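Long-range contacts in GGDEF and EAL domain-containing protein (Vibrio cholerae O1 str. 2010EL-1786, PDB 6PWJ), which probably takes part in cyclic di-GMP signalling, joining a GGDEF domain of the diguanylate cyclase family to an EAL domain that holds a magnesium ion: residues 331-336 against 349-354; 269-274 against 301-306; 310-315 against 339-344. All coordinates share one frame; numbering follows the deposited sequence.

Contacts 1 and 2 belong to one sheet, their centres about 9 Å apart, and join through neighbouring strands 301-306 and 330-336: Ile-305 N lies 2.8 Å from Gly-332 O, and Asp-334 N lies 2.7 Å from Ile-305 O, both probable hydrogen bonds. They also share the magnesium ion, to which contact 2 gives Asn-272 and Glu-304, and contact 1 gives Asp-334. Contact 3 is a surface contact, its centre about 12 Å from that of contact 1 and about 17 Å from that of contact 2. Phe-310, in segment 310-315 but not touching the loop 339-344, packs on residues of both other contacts, Phe-349 and Ile-305.

Contact 1 of 3, residues 331-336 against 349-354; sequences FGVDNY and FRPKYV. With MG (magnesium ion), chain C.
Tyr-353 lays its ring flat against the backbone of Gly-332, whose CA sits 3.4 Å from the ring centroid and only 11° off the ring normal, a CH-pi contact over the middle of the face. The two residues belong to neighbouring parallel strands of a beta-alpha-beta unit, strand 330-336, helix 345-349 and strand 353-356, within the barrel of the EAL domain. The ring reaches the glycine because CG of Tyr-353 stands between its own backbone N and carbonyl carbon (chi1 65°), which folds the side chain back across the adjacent strand. Parallel pairing is documented by the bridge between Val-333 and Val-354 and by the bond from Val-333 N to Tyr-353 O at 2.9 Å, close to straight at 164°. One step earlier, Lys-352 N donates to Phe-331 O at 3.0 Å with a more bent geometry.

On the other face the packing is apolar. CG2 of Val-333 rests 3.6 Å from CG of Pro-351, while Phe-331 brings CE2 to 3.8 Å from Pro-351 CB and turns its ring edge toward Phe-349 O. Helix 314-325 also touches Phe-331, through Cys-321 and Arg-325. Farther along, beyond the corner at Asp-334 and Asn-335, the Tyr-336 ring receives Val-354 CB over one face, nearer the rim than the centre; its hydroxyl is hydrogen-bonded to Ile-376 O. At the corner itself, Asp-334 turns away from the second strand and binds the magnesium ion through OD2 at 2.1 Å.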
loop_
_atom_site.group_PDB
_atom_site.type_symbol
_atom_site.label_atom_id
_atom_site.label_comp_id
_atom_site.label_asym_id
_atom_site.label_seq_id
_atom_site.Cartn_x
_atom_site.Cartn_y
_atom_site.Cartn_z
ATOM N N PHE A 331 -1.272 -18.781 4.629
ATOM C CA PHE A 331 -1.167 -17.463 4.021
ATOM C C PHE A 331 -1.985 -16.464 4.825
ATOM O O PHE A 331 -2.859 -16.833 5.613
ATOM C CB PHE A 331 -1.633 -17.480 2.559
ATOM C CG PHE A 331 -3.077 -17.857 2.387
ATOM C CD1 PHE A 331 -3.453 -19.187 2.284
ATOM C CD2 PHE A 331 -4.058 -16.882 2.326
ATOM C CE1 PHE A 331 -4.781 -19.536 2.125
ATOM C CE2 PHE A 331 -5.387 -17.224 2.167
ATOM C CZ PHE A 331 -5.749 -18.553 2.067
ATOM N N GLY A 332 -1.683 -15.179 4.609
ATOM C CA GLY A 332 -2.419 -14.106 5.240
ATOM C C GLY A 332 -2.601 -12.949 4.278
ATOM O O GLY A 332 -1.968 -12.889 3.221
ATOM N N VAL A 333 -3.479 -12.029 4.663
ATOM C CA VAL A 333 -3.818 -10.870 3.842
ATOM C C VAL A 333 -2.982 -9.686 4.308
ATOM O O VAL A 333 -3.021 -9.312 5.487
ATOM C CB VAL A 333 -5.318 -10.546 3.917
ATOM C CG1 VAL A 333 -5.651 -9.368 3.011
ATOM C CG2 VAL A 333 -6.142 -11.767 3.541
ATOM N N ASP A 334 -2.224 -9.100 3.387
ATOM C CA ASP A 334 -1.446 -7.902 3.659
ATOM C C ASP A 334 -2.179 -6.691 3.100
ATOM O O ASP A 334 -2.748 -6.748 2.006
ATOM C CB ASP A 334 -0.046 -8.007 3.048
ATOM C CG ASP A 334 0.964 -7.112 3.743
ATOM O OD1 ASP A 334 0.573 -6.383 4.679
ATOM O OD2 ASP A 334 2.151 -7.138 3.358
ATOM N N ASN A 335 -2.175 -5.597 3.861
ATOM C CA ASN A 335 -2.898 -4.386 3.479
ATOM C C ASN A 335 -4.406 -4.630 3.481
ATOM O O ASN A 335 -5.134 -4.144 2.614
ATOM C CB ASN A 335 -2.429 -3.871 2.116
ATOM C CG ASN A 335 -0.936 -3.606 2.078
ATOM O OD1 ASN A 335 -0.388 -2.938 2.955
ATOM N ND2 ASN A 335 -0.267 -4.147 1.066
ATOM N N TYR A 336 -4.872 -5.396 4.464
ATOM C CA TYR A 336 -6.283 -5.746 4.559
ATOM C C TYR A 336 -7.148 -4.494 4.645
ATOM O O TYR A 336 -6.881 -3.589 5.442
ATOM C CB TYR A 336 -6.499 -6.645 5.778
ATOM C CG TYR A 336 -7.940 -6.863 6.178
ATOM C CD1 TYR A 336 -8.801 -7.605 5.380
ATOM C CD2 TYR A 336 -8.429 -6.352 7.373
ATOM C CE1 TYR A 336 -10.116 -7.813 5.752
ATOM C CE2 TYR A 336 -9.740 -6.556 7.755
ATOM C CZ TYR A 336 -10.580 -7.287 6.941
ATOM O OH TYR A 336 -11.886 -7.492 7.318
ATOM N N PHE A 349 -11.724 -17.360 1.252
ATOM C CA PHE A 349 -10.354 -17.828 1.416
ATOM C C PHE A 349 -10.026 -18.252 2.839
ATOM O O PHE A 349 -9.192 -19.144 3.026
ATOM C CB PHE A 349 -9.364 -16.744 0.977
ATOM C CG PHE A 349 -9.329 -16.520 -0.507
ATOM C CD1 PHE A 349 -10.289 -15.735 -1.125
ATOM C CD2 PHE A 349 -8.337 -17.092 -1.283
ATOM C CE1 PHE A 349 -10.259 -15.526 -2.491
ATOM C CE2 PHE A 349 -8.302 -16.889 -2.649
ATOM C CZ PHE A 349 -9.264 -16.105 -3.254
ATOM N N ARG A 350 -10.660 -17.648 3.838
ATOM C CA ARG A 350 -10.389 -17.945 5.240
ATOM C C ARG A 350 -8.890 -17.844 5.532
ATOM O O ARG A 350 -8.258 -18.833 5.916
ATOM C CB ARG A 350 -10.921 -19.321 5.617
ATOM C CG ARG A 350 -12.436 -19.438 5.563
ATOM C CD ARG A 350 -13.095 -18.443 6.505
ATOM N NE ARG A 350 -13.977 -19.098 7.467
ATOM C CZ ARG A 350 -15.292 -19.214 7.321
ATOM N NH1 ARG A 350 -15.888 -18.713 6.247
ATOM N NH2 ARG A 350 -16.014 -19.827 8.249
ATOM N N PRO A 351 -8.296 -16.666 5.356
ATOM C CA PRO A 351 -6.855 -16.529 5.588
ATOM C C PRO A 351 -6.505 -16.743 7.050
ATOM O O PRO A 351 -7.311 -16.502 7.952
ATOM C CB PRO A 351 -6.561 -15.091 5.149
ATOM C CG PRO A 351 -7.860 -14.378 5.338
ATOM C CD PRO A 351 -8.930 -15.382 5.014
ATOM N N LYS A 352 -5.273 -17.205 7.279
ATOM C CA LYS A 352 -4.806 -17.408 8.645
ATOM C C LYS A 352 -4.759 -16.099 9.421
ATOM O O LYS A 352 -5.003 -16.087 10.634
ATOM C CB LYS A 352 -3.427 -18.065 8.639
ATOM C CG LYS A 352 -2.951 -18.512 10.009
ATOM C CD LYS A 352 -1.517 -19.009 9.956
ATOM C CE LYS A 352 -1.170 -19.821 11.192
ATOM N NZ LYS A 352 -1.986 -21.063 11.275
ATOM N N TYR A 353 -4.446 -14.994 8.749
ATOM C CA TYR A 353 -4.349 -13.701 9.411
ATOM C C TYR A 353 -4.649 -12.600 8.406
ATOM O O TYR A 353 -4.590 -12.807 7.191
ATOM C CB TYR A 353 -2.962 -13.486 10.035
ATOM C CG TYR A 353 -1.831 -13.418 9.027
ATOM C CD1 TYR A 353 -1.534 -12.232 8.364
ATOM C CD2 TYR A 353 -1.057 -14.535 8.745
ATOM C CE1 TYR A 353 -0.503 -12.166 7.443
ATOM C CE2 TYR A 353 -0.024 -14.477 7.828
ATOM C CZ TYR A 353 0.248 -13.291 7.181
ATOM O OH TYR A 353 1.276 -13.232 6.268
ATOM N N VAL A 354 -4.968 -11.421 8.930
ATOM C CA VAL A 354 -5.133 -10.215 8.130
ATOM C C VAL A 354 -4.214 -9.149 8.708
ATOM O O VAL A 354 -4.294 -8.832 9.901
ATOM C CB VAL A 354 -6.591 -9.725 8.108
ATOM C CG1 VAL A 354 -7.469 -10.691 7.324
ATOM C CG2 VAL A 354 -7.113 -9.551 9.526
HETATM MG MG MG C . 3.959 -7.305 4.403
HETATM O O HOH W 1 2.968 -6.016 5.664
HETATM O O HOH W 2 4.339 -5.362 3.928
#

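Contact 2 of 3, residues 269-274 against 301-306; sequences LAINIA and LHFEIP. With MG (magnesium ion), chain C.
Parallel strand pairing joins 269-272 to 301-306 in the buried sheet of the EAL domain, with Leu-269, Ala-270, Ile-271 and Asn-272 bridged in turn to Leu-301, His-302, Phe-303 and Glu-304. Four backbone hydrogen bonds establish the register. His-302 N donates to Leu-269 O and Glu-304 N to Ile-271 O; in return Ile-271 N donates to His-302 O and Ile-273 N to Glu-304 O, the last at 3.0 Å and almost straight at 178°.

On the face carrying Asn-272 and Glu-304 the two side chains run side by side in the same direction, their amide and carboxylate planes 67° apart. Asn-272 OD1 and Glu-304 OE1 each bind the magnesium ion at 2.1 Å. The 2.8 Å between Asn-272 OD1 and Glu-304 OE1 therefore reflects a shared metal and not a hydrogen bond. Two waters, Asp-334 and Glu-218 complete six ligands. This matches the metal site of EAL domains, whose modified beta/alpha barrel presents metal-binding side chains at the C-terminal ends of its strands. The second carboxylate oxygen, OE2 of Glu-304, makes a salt bridge with Lys-355 NZ, so the group is gripped at both oxygens, which restricts its rotation; Ala-270 CB lies 3.8 Å from Glu-304 OE2.

The opposite face is apolar and meets helices 245-261, 281-292 and 314-325. There Ile-271 CD1 approaches Leu-301 CD2 at 4.0 Å. Ile-273 brings its CD1 to the edge of the Phe-303 ring, 3.6 Å from CD1 of that phenylalanine.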
loop_
_atom_site.group_PDB
_atom_site.type_symbol
_atom_site.label_atom_id
_atom_site.label_comp_id
_atom_site.label_asym_id
_atom_site.label_seq_id
_atom_site.Cartn_x
_atom_site.Cartn_y
_atom_site.Cartn_z
ATOM N N LEU A 269 7.760 -17.770 9.410
ATOM C CA LEU A 269 8.300 -16.613 8.707
ATOM C C LEU A 269 7.310 -16.150 7.648
ATOM O O LEU A 269 6.850 -16.952 6.828
ATOM C CB LEU A 269 9.650 -16.946 8.069
ATOM C CG LEU A 269 10.745 -17.374 9.047
ATOM C CD1 LEU A 269 12.059 -17.614 8.319
ATOM C CD2 LEU A 269 10.917 -16.334 10.146
ATOM N N ALA A 270 6.989 -14.860 7.668
ATOM C CA ALA A 270 6.050 -14.276 6.719
ATOM C C ALA A 270 6.822 -13.705 5.535
ATOM O O ALA A 270 7.719 -12.874 5.713
ATOM C CB ALA A 270 5.207 -13.191 7.387
ATOM N N ILE A 271 6.470 -14.150 4.331
ATOM C CA ILE A 271 7.108 -13.704 3.098
ATOM C C ILE A 271 6.082 -12.931 2.284
ATOM O O ILE A 271 4.989 -13.440 2.007
ATOM C CB ILE A 271 7.668 -14.888 2.293
ATOM C CG1 ILE A 271 8.614 -15.721 3.159
ATOM C CG2 ILE A 271 8.381 -14.392 1.045
ATOM C CD1 ILE A 271 9.094 -16.989 2.488
ATOM N N ASN A 272 6.429 -11.704 1.905
ATOM C CA ASN A 272 5.558 -10.895 1.060
ATOM C C ASN A 272 5.663 -11.380 -0.379
ATOM O O ASN A 272 6.757 -11.425 -0.951
ATOM C CB ASN A 272 5.932 -9.418 1.159
ATOM C CG ASN A 272 5.665 -8.840 2.534
ATOM O OD1 ASN A 272 4.516 -8.617 2.915
ATOM N ND2 ASN A 272 6.730 -8.581 3.283
ATOM N N ILE A 273 4.528 -11.749 -0.964
ATOM C CA ILE A 273 4.467 -12.239 -2.336
ATOM C C ILE A 273 3.907 -11.133 -3.218
ATOM O O ILE A 273 2.829 -10.589 -2.940
ATOM C CB ILE A 273 3.612 -13.513 -2.438
ATOM C CG1 ILE A 273 4.190 -14.611 -1.541
ATOM C CG2 ILE A 273 3.533 -13.986 -3.882
ATOM C CD1 ILE A 273 5.600 -15.028 -1.912
ATOM N N ALA A 274 4.637 -10.795 -4.278
ATOM C CA ALA A 274 4.248 -9.688 -5.136
ATOM C C ALA A 274 2.983 -10.018 -5.919
ATOM O O ALA A 274 2.720 -11.171 -6.270
ATOM C CB ALA A 274 5.380 -9.336 -6.101
ATOM N N LEU A 301 6.020 -21.503 7.315
ATOM C CA LEU A 301 5.975 -20.582 6.186
ATOM C C LEU A 301 4.634 -19.862 6.167
ATOM O O LEU A 301 3.581 -20.504 6.099
ATOM C CB LEU A 301 6.206 -21.319 4.867
ATOM C CG LEU A 301 7.648 -21.722 4.553
ATOM C CD1 LEU A 301 7.706 -22.556 3.284
ATOM C CD2 LEU A 301 8.527 -20.488 4.424
ATOM N N HIS A 302 4.680 -18.534 6.229
ATOM C CA HIS A 302 3.509 -17.681 6.056
ATOM C C HIS A 302 3.705 -16.855 4.793
ATOM O O HIS A 302 4.701 -16.133 4.668
ATOM C CB HIS A 302 3.300 -16.771 7.266
ATOM C CG HIS A 302 2.661 -17.453 8.437
ATOM N ND1 HIS A 302 2.230 -16.765 9.551
ATOM C CD2 HIS A 302 2.378 -18.757 8.666
ATOM C CE1 HIS A 302 1.710 -17.616 10.416
ATOM N NE2 HIS A 302 1.788 -18.832 9.905
ATOM N N PHE A 303 2.763 -16.960 3.861
ATOM C CA PHE A 303 2.823 -16.233 2.598
ATOM C C PHE A 303 1.870 -15.046 2.676
ATOM O O PHE A 303 0.649 -15.220 2.747
ATOM C CB PHE A 303 2.486 -17.149 1.424
ATOM C CG PHE A 303 3.578 -18.126 1.095
ATOM C CD1 PHE A 303 4.686 -17.722 0.368
ATOM C CD2 PHE A 303 3.504 -19.442 1.519
ATOM C CE1 PHE A 303 5.698 -18.613 0.066
ATOM C CE2 PHE A 303 4.513 -20.339 1.220
ATOM C CZ PHE A 303 5.611 -19.922 0.491
ATOM N N GLU A 304 2.434 -13.841 2.661
ATOM C CA GLU A 304 1.671 -12.610 2.839
ATOM C C GLU A 304 1.194 -12.131 1.473
ATOM O O GLU A 304 1.985 -11.613 0.678
ATOM C CB GLU A 304 2.523 -11.554 3.535
ATOM C CG GLU A 304 1.734 -10.580 4.389
ATOM C CD GLU A 304 2.552 -10.018 5.534
ATOM O OE1 GLU A 304 3.244 -8.996 5.334
ATOM O OE2 GLU A 304 2.512 -10.606 6.635
ATOM N N ILE A 305 -0.090 -12.300 1.205
ATOM C CA ILE A 305 -0.690 -11.937 -0.075
ATOM C C ILE A 305 -1.322 -10.557 0.065
ATOM O O ILE A 305 -2.119 -10.349 0.990
ATOM C CB ILE A 305 -1.741 -12.969 -0.520
ATOM C CG1 ILE A 305 -1.235 -14.393 -0.280
ATOM C CG2 ILE A 305 -2.090 -12.763 -1.984
ATOM C CD1 ILE A 305 0.027 -14.731 -1.040
ATOM N N PRO A 306 -0.993 -9.600 -0.801
ATOM C CA PRO A 306 -1.699 -8.317 -0.772
ATOM C C PRO A 306 -3.185 -8.512 -1.027
ATOM O O PRO A 306 -3.611 -9.484 -1.654
ATOM C CB PRO A 306 -1.037 -7.517 -1.902
ATOM C CG PRO A 306 0.301 -8.151 -2.079
ATOM C CD PRO A 306 0.101 -9.609 -1.786
HETATM MG MG MG C . 3.959 -7.305 4.403
HETATM O O HOH W 1 2.968 -6.016 5.664
HETATM O O HOH W 2 4.339 -5.362 3.928
#

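Contact 3 of 3, residues 310-315 against 339-344; sequences FVNEPH and NFQSLD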
loop_
_atom_site.group_PDB
_atom_site.type_symbol
_atom_site.label_atom_id
_atom_site.label_comp_id
_atom_site.label_asym_id
_atom_site.label_seq_id
_atom_site.Cartn_x
_atom_site.Cartn_y
_atom_site.Cartn_z
ATOM N N PHE A 310 -6.537 -10.737 -3.934
ATOM C CA PHE A 310 -7.811 -11.368 -3.603
ATOM C C PHE A 310 -8.971 -10.708 -4.337
ATOM O O PHE A 310 -9.900 -11.394 -4.784
ATOM C CB PHE A 310 -8.041 -11.325 -2.091
ATOM C CG PHE A 310 -7.095 -12.185 -1.304
ATOM C CD1 PHE A 310 -7.338 -13.539 -1.146
ATOM C CD2 PHE A 310 -5.966 -11.637 -0.717
ATOM C CE1 PHE A 310 -6.470 -14.331 -0.421
ATOM C CE2 PHE A 310 -5.096 -12.424 0.010
ATOM C CZ PHE A 310 -5.348 -13.774 0.159
ATOM N N VAL A 311 -8.936 -9.384 -4.473
ATOM C CA VAL A 311 -10.043 -8.654 -5.081
ATOM C C VAL A 311 -9.948 -8.638 -6.601
ATOM O O VAL A 311 -10.966 -8.731 -7.288
ATOM C CB VAL A 311 -10.096 -7.223 -4.510
ATOM C CG1 VAL A 311 -10.452 -7.247 -3.033
ATOM C CG2 VAL A 311 -8.767 -6.513 -4.727
ATOM N N ASN A 312 -8.736 -8.526 -7.155
ATOM C CA ASN A 312 -8.570 -8.366 -8.593
ATOM C C ASN A 312 -8.066 -9.612 -9.304
ATOM O O ASN A 312 -8.261 -9.726 -10.517
ATOM C CB ASN A 312 -7.611 -7.203 -8.889
ATOM C CG ASN A 312 -8.059 -5.906 -8.245
ATOM O OD1 ASN A 312 -7.258 -5.187 -7.646
ATOM N ND2 ASN A 312 -9.347 -5.606 -8.354
ATOM N N GLU A 313 -7.427 -10.542 -8.591
ATOM C CA GLU A 313 -6.959 -11.799 -9.180
ATOM C C GLU A 313 -7.402 -12.982 -8.323
ATOM O O GLU A 313 -6.591 -13.821 -7.930
ATOM C CB GLU A 313 -5.443 -11.778 -9.342
ATOM C CG GLU A 313 -4.937 -10.732 -10.324
ATOM C CD GLU A 313 -4.494 -11.335 -11.644
ATOM O OE1 GLU A 313 -3.816 -12.383 -11.621
ATOM O OE2 GLU A 313 -4.824 -10.760 -12.703
ATOM N N PRO A 314 -8.699 -13.082 -8.018
ATOM C CA PRO A 314 -9.156 -14.140 -7.104
ATOM C C PRO A 314 -8.930 -15.541 -7.636
ATOM O O PRO A 314 -8.948 -16.496 -6.848
ATOM C CB PRO A 314 -10.651 -13.837 -6.939
ATOM C CG PRO A 314 -11.024 -13.142 -8.204
ATOM C CD PRO A 314 -9.824 -12.321 -8.590
ATOM N N HIS A 315 -8.716 -15.701 -8.942
ATOM C CA HIS A 315 -8.505 -17.032 -9.497
ATOM C C HIS A 315 -7.090 -17.526 -9.219
ATOM O O HIS A 315 -6.903 -18.610 -8.655
ATOM C CB HIS A 315 -8.791 -17.025 -11.000
ATOM C CG HIS A 315 -9.386 -18.302 -11.507
ATOM N ND1 HIS A 315 -8.731 -19.133 -12.390
ATOM C CD2 HIS A 315 -10.576 -18.893 -11.246
ATOM C CE1 HIS A 315 -9.493 -20.179 -12.654
ATOM N NE2 HIS A 315 -10.618 -20.058 -11.973
ATOM N N ASN A 339 -8.200 -1.652 -0.310
ATOM C CA ASN A 339 -8.738 -1.433 -1.647
ATOM C C ASN A 339 -10.147 -0.854 -1.647
ATOM O O ASN A 339 -10.683 -0.584 -2.727
ATOM C CB ASN A 339 -8.719 -2.740 -2.442
ATOM C CG ASN A 339 -7.313 -3.198 -2.771
ATOM O OD1 ASN A 339 -6.770 -4.095 -2.125
ATOM N ND2 ASN A 339 -6.708 -2.575 -3.775
ATOM N N PHE A 340 -10.761 -0.659 -0.478
ATOM C CA PHE A 340 -12.108 -0.100 -0.384
ATOM C C PHE A 340 -13.113 -0.881 -1.227
ATOM O O PHE A 340 -14.086 -0.313 -1.731
ATOM C CB PHE A 340 -12.125 1.378 -0.778
ATOM C CG PHE A 340 -11.626 2.292 0.297
ATOM C CD1 PHE A 340 -10.278 2.575 0.411
ATOM C CD2 PHE A 340 -12.506 2.867 1.196
ATOM C CE1 PHE A 340 -9.815 3.415 1.397
ATOM C CE2 PHE A 340 -12.050 3.708 2.187
ATOM C CZ PHE A 340 -10.702 3.983 2.288
ATOM N N GLN A 341 -12.882 -2.180 -1.396
ATOM C CA GLN A 341 -13.788 -3.071 -2.102
ATOM C C GLN A 341 -14.412 -4.052 -1.110
ATOM O O GLN A 341 -14.237 -3.934 0.108
ATOM C CB GLN A 341 -13.051 -3.786 -3.238
ATOM C CG GLN A 341 -12.568 -2.846 -4.333
ATOM C CD GLN A 341 -11.783 -3.549 -5.423
ATOM O OE1 GLN A 341 -12.032 -4.714 -5.736
ATOM N NE2 GLN A 341 -10.823 -2.841 -6.007
ATOM N N SER A 342 -15.142 -5.031 -1.635
ATOM C CA SER A 342 -15.879 -5.949 -0.778
ATOM C C SER A 342 -14.927 -6.824 0.030
ATOM O O SER A 342 -13.932 -7.339 -0.489
ATOM C CB SER A 342 -16.817 -6.821 -1.612
ATOM O OG SER A 342 -17.672 -7.592 -0.784
ATOM N N LEU A 343 -15.239 -6.986 1.316
ATOM C CA LEU A 343 -14.485 -7.851 2.211
ATOM C C LEU A 343 -14.955 -9.300 2.152
ATOM O O LEU A 343 -14.626 -10.087 3.049
ATOM C CB LEU A 343 -14.570 -7.329 3.646
ATOM C CG LEU A 343 -14.205 -5.860 3.876
ATOM C CD1 LEU A 343 -14.380 -5.484 5.340
ATOM C CD2 LEU A 343 -12.787 -5.567 3.412
ATOM N N ASP A 344 -15.714 -9.667 1.116
ATOM C CA ASP A 344 -16.247 -11.024 1.031
ATOM C C ASP A 344 -15.133 -12.063 0.998
ATOM O O ASP A 344 -15.266 -13.143 1.586
ATOM C CB ASP A 344 -17.134 -11.164 -0.205
ATOM C CG ASP A 344 -18.605 -10.997 0.111
ATOM O OD1 ASP A 344 -19.004 -11.288 1.258
ATOM O OD2 ASP A 344 -19.361 -10.578 -0.789
#
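Gln-341 O accepts a hydrogen bond from Arg-14 NH2 of helix 3-18, whereas the side-chain OE1 of Gln-341 merely packs against an aliphatic partner across the contact, 3.4 Å from Val-311 CB. No hydrogen bond links the two segments, and they bury just 176 Å² between them, so the evidence is for light van der Waals packing at the surface. The Gln-341 chain is extended beyond CG (chi2 177°), which carries the amide out from the loop to the last turn of helix 307-312. There Val-311 meets it with CB and both methyls, CG1 standing 4.0 Å and CG2 3.9 Å from Gln-341 OE1. CG2 of Val-311 also comes to 4.1 Å from Asn-339 CG, crossing that side chain obliquely.

In the EAL barrel, the loop 339-344 and the end of helix 307-312 follow the C-terminal ends of strands 330-336 and 301-306; helix 314-325 starts back from there. The magnesium ion is about 13 Å from the side chain of Asn-339, whose backbone N is hydrogen-bonded to Glu-307 OE1 in the same helix as Val-311. One residue before the valine, the ring of Phe-310 runs off from the loop, into an edge-to-face contact with Phe-349.

The Asn-312 and Gln-341 side chains cross at about a right angle, with their amide planes 52° apart and ND2 of Asn-312 3.9 Å from Gln-341 OE1. Within the loop, Asp-344 N donates a weak bond to Ser-342 OG at 3.4 Å.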